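Local coordinates for protein oxidoreductase (Listeria innocua, PDB 3E18) that binds NAD and is probably a dehydrogenase of the GFO/IDH/MocA family, although its substrate is not known, at residues 196-200 with 337-342. Residues are numbered along the deposited sequence.
Sequences VSANL and AIFEAA
Set the extended strand 196-200 across the helical turn and a half 337-342, axes 6.3 Å apart and crossing at -69°. The small A341 and A342 meet the strand where S197 and N199 point their CA-CB bonds away, so the CA atoms come to 5.4 Å (S197 to A341) and 4.8 Å (N199 to A342). V196, A198 and L200 turn their CA-CB bonds to the helix. V196, chi1 t, puts CG1 3.6 Å from I338 CG1 and CG2 4.0 Å from A337 CB. This is the C-terminal alpha/beta domain of the GFO/IDH/MocA family, where helix 325-344 packs with helix 173-188 on one face of the mixed sheet, over its edge strands 193-201 and 348-349; on the other face S197 (chi1 p) packs on S197 of the second subunit. A198 CB sits 3.8 Å from I338 CG2, with I338 in mt, and A198 O takes a CA-H...O contact from A342 CA at 3.5 Å. L200, also mt, lays CG 3.7 Å from A342 CB. F339 starts away from the strand, but chi1 m swings its ring back, so its edge meets L200, CD1 to CD1 at 4.1 Å, with V174 touching both side chains.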
ATOM      1  N   VAL A 196       8.156  -6.736 -10.060  1.00 24.34           N
ATOM      2  CA  VAL A 196       7.621  -7.179  -8.757  1.00 22.35           C
ATOM      3  C   VAL A 196       8.587  -6.750  -7.662  1.00 27.96           C
ATOM      4  O   VAL A 196       9.790  -7.011  -7.766  1.00 24.95           O
ATOM      5  CB  VAL A 196       7.568  -8.736  -8.654  1.00 24.48           C
ATOM      6  CG1 VAL A 196       6.770  -9.179  -7.433  1.00 32.11           C
ATOM      7  CG2 VAL A 196       7.023  -9.360  -9.901  1.00 35.32           C
ATOM      8  N   SER A 197       8.075  -6.127  -6.601  1.00 25.35           N
ATOM      9  CA  SER A 197       8.861  -5.945  -5.393  1.00 19.35           C
ATOM     10  C   SER A 197       8.008  -6.611  -4.321  1.00 21.50           C
ATOM     11  O   SER A 197       6.807  -6.713  -4.485  1.00 21.91           O
ATOM     12  CB  SER A 197       9.045  -4.461  -5.088  1.00 21.31           C
ATOM     13  OG  SER A 197       7.823  -3.808  -4.800  1.00 30.67           O
ATOM     14  N   ALA A 198       8.630  -7.080  -3.263  1.00 19.74           N
ATOM     15  CA  ALA A 198       7.887  -7.789  -2.204  1.00 20.69           C
ATOM     16  C   ALA A 198       8.640  -7.743  -0.919  1.00 25.47           C
ATOM     17  O   ALA A 198       9.859  -7.570  -0.900  1.00 26.51           O
ATOM     18  CB  ALA A 198       7.629  -9.264  -2.600  1.00 23.92           C
ATOM     19  N   ASN A 199       7.895  -7.892   0.166  1.00 24.00           N
ATOM     20  CA  ASN A 199       8.490  -8.035   1.481  0.50 26.76           C
ATOM     21  C   ASN A 199       7.645  -9.049   2.212  1.00 28.81           C
ATOM     22  O   ASN A 199       6.429  -9.085   2.056  1.00 26.51           O
ATOM     23  CB  ASN A 199       8.607  -6.666   2.207  0.50 33.27           C
ATOM     24  CG  ASN A 199       8.128  -6.728   3.665  0.50 38.14           C
ATOM     25  OD1 ASN A 199       8.826  -7.245   4.562  0.50 41.58           O
ATOM     26  ND2 ASN A 199       6.944  -6.159   3.913  0.50 50.06           N
ATOM     27  N   LEU A 200       8.311  -9.928   2.950  1.00 25.30           N
ATOM     28  CA  LEU A 200       7.624 -10.993   3.671  1.00 23.11           C
ATOM     29  C   LEU A 200       7.553 -10.669   5.152  1.00 26.47           C
ATOM     30  O   LEU A 200       8.422  -9.989   5.696  1.00 28.86           O
ATOM     31  CB  LEU A 200       8.354 -12.331   3.486  1.00 25.50           C
ATOM     32  CG  LEU A 200       8.662 -12.861   2.086  1.00 36.03           C
ATOM     33  CD1 LEU A 200       9.503 -14.144   2.147  1.00 36.35           C
ATOM     34  CD2 LEU A 200       7.396 -13.092   1.297  1.00 27.69           C
ATOM     35  N   ALA A 337       9.412 -14.956  -8.535  1.00 30.20           N
ATOM     36  CA  ALA A 337       9.817 -13.535  -8.540  1.00 26.36           C
ATOM     37  C   ALA A 337       9.605 -12.862  -7.185  1.00 30.28           C
ATOM     38  O   ALA A 337      10.439 -12.079  -6.744  1.00 28.52           O
ATOM     39  CB  ALA A 337       9.097 -12.765  -9.624  1.00 29.31           C
ATOM     40  N   ILE A 338       8.500 -13.189  -6.523  1.00 25.98           N
ATOM     41  CA  ILE A 338       8.179 -12.588  -5.226  1.00 25.66           C
ATOM     42  C   ILE A 338       9.217 -13.010  -4.199  1.00 27.32           C
ATOM     43  O   ILE A 338       9.739 -12.171  -3.458  1.00 29.93           O
ATOM     44  CB  ILE A 338       6.743 -12.966  -4.784  1.00 28.07           C
ATOM     45  CG1 ILE A 338       5.739 -12.077  -5.523  1.00 24.61           C
ATOM     46  CG2 ILE A 338       6.555 -12.848  -3.270  1.00 21.90           C
ATOM     47  CD1 ILE A 338       4.298 -12.557  -5.432  1.00 25.57           C
ATOM     48  N   PHE A 339       9.522 -14.305  -4.163  1.00 27.10           N
ATOM     49  CA  PHE A 339      10.486 -14.833  -3.198  1.00 26.69           C
ATOM     50  C   PHE A 339      11.881 -14.266  -3.411  1.00 30.22           C
ATOM     51  O   PHE A 339      12.576 -13.909  -2.454  1.00 29.40           O
ATOM     52  CB  PHE A 339      10.504 -16.350  -3.255  1.00 29.98           C
ATOM     53  CG  PHE A 339       9.414 -16.979  -2.451  1.00 28.05           C
ATOM     54  CD1 PHE A 339       9.224 -16.610  -1.120  1.00 36.78           C
ATOM     55  CD2 PHE A 339       8.582 -17.936  -3.006  1.00 30.92           C
ATOM     56  CE1 PHE A 339       8.222 -17.181  -0.365  1.00 30.10           C
ATOM     57  CE2 PHE A 339       7.575 -18.532  -2.237  1.00 31.31           C
ATOM     58  CZ  PHE A 339       7.401 -18.151  -0.925  1.00 30.35           C
ATOM     59  N   GLU A 340      12.265 -14.164  -4.678  1.00 23.62           N
ATOM     60  CA  GLU A 340      13.526 -13.557  -5.061  1.00 28.09           C
ATOM     61  C   GLU A 340      13.579 -12.069  -4.677  1.00 29.61           C
ATOM     62  O   GLU A 340      14.589 -11.601  -4.131  1.00 28.83           O
ATOM     63  CB  GLU A 340      13.748 -13.728  -6.563  1.00 26.35           C
ATOM     64  CG  GLU A 340      15.115 -13.218  -7.032  1.00 35.50           C
ATOM     65  CD  GLU A 340      15.228 -13.092  -8.538  1.00 51.01           C
ATOM     66  OE1 GLU A 340      14.466 -13.762  -9.277  1.00 52.97           O
ATOM     67  OE2 GLU A 340      16.095 -12.316  -8.989  1.00 57.71           O
ATOM     68  N   ALA A 341      12.496 -11.339  -4.951  1.00 25.78           N
ATOM     69  CA  ALA A 341      12.413  -9.907  -4.640  1.00 22.21           C
ATOM     70  C   ALA A 341      12.572  -9.656  -3.154  1.00 26.93           C
ATOM     71  O   ALA A 341      13.322  -8.772  -2.741  1.00 28.65           O
ATOM     72  CB  ALA A 341      11.082  -9.309  -5.156  1.00 22.99           C
ATOM     73  N   ALA A 342      11.894 -10.456  -2.342  1.00 22.91           N
ATOM     74  CA  ALA A 342      12.001 -10.308  -0.897  1.00 25.15           C
ATOM     75  C   ALA A 342      13.355 -10.744  -0.307  1.00 30.27           C
ATOM     76  O   ALA A 342      13.874 -10.100   0.607  1.00 34.20           O
ATOM     77  CB  ALA A 342      10.876 -11.042  -0.236  1.00 21.70           C
TER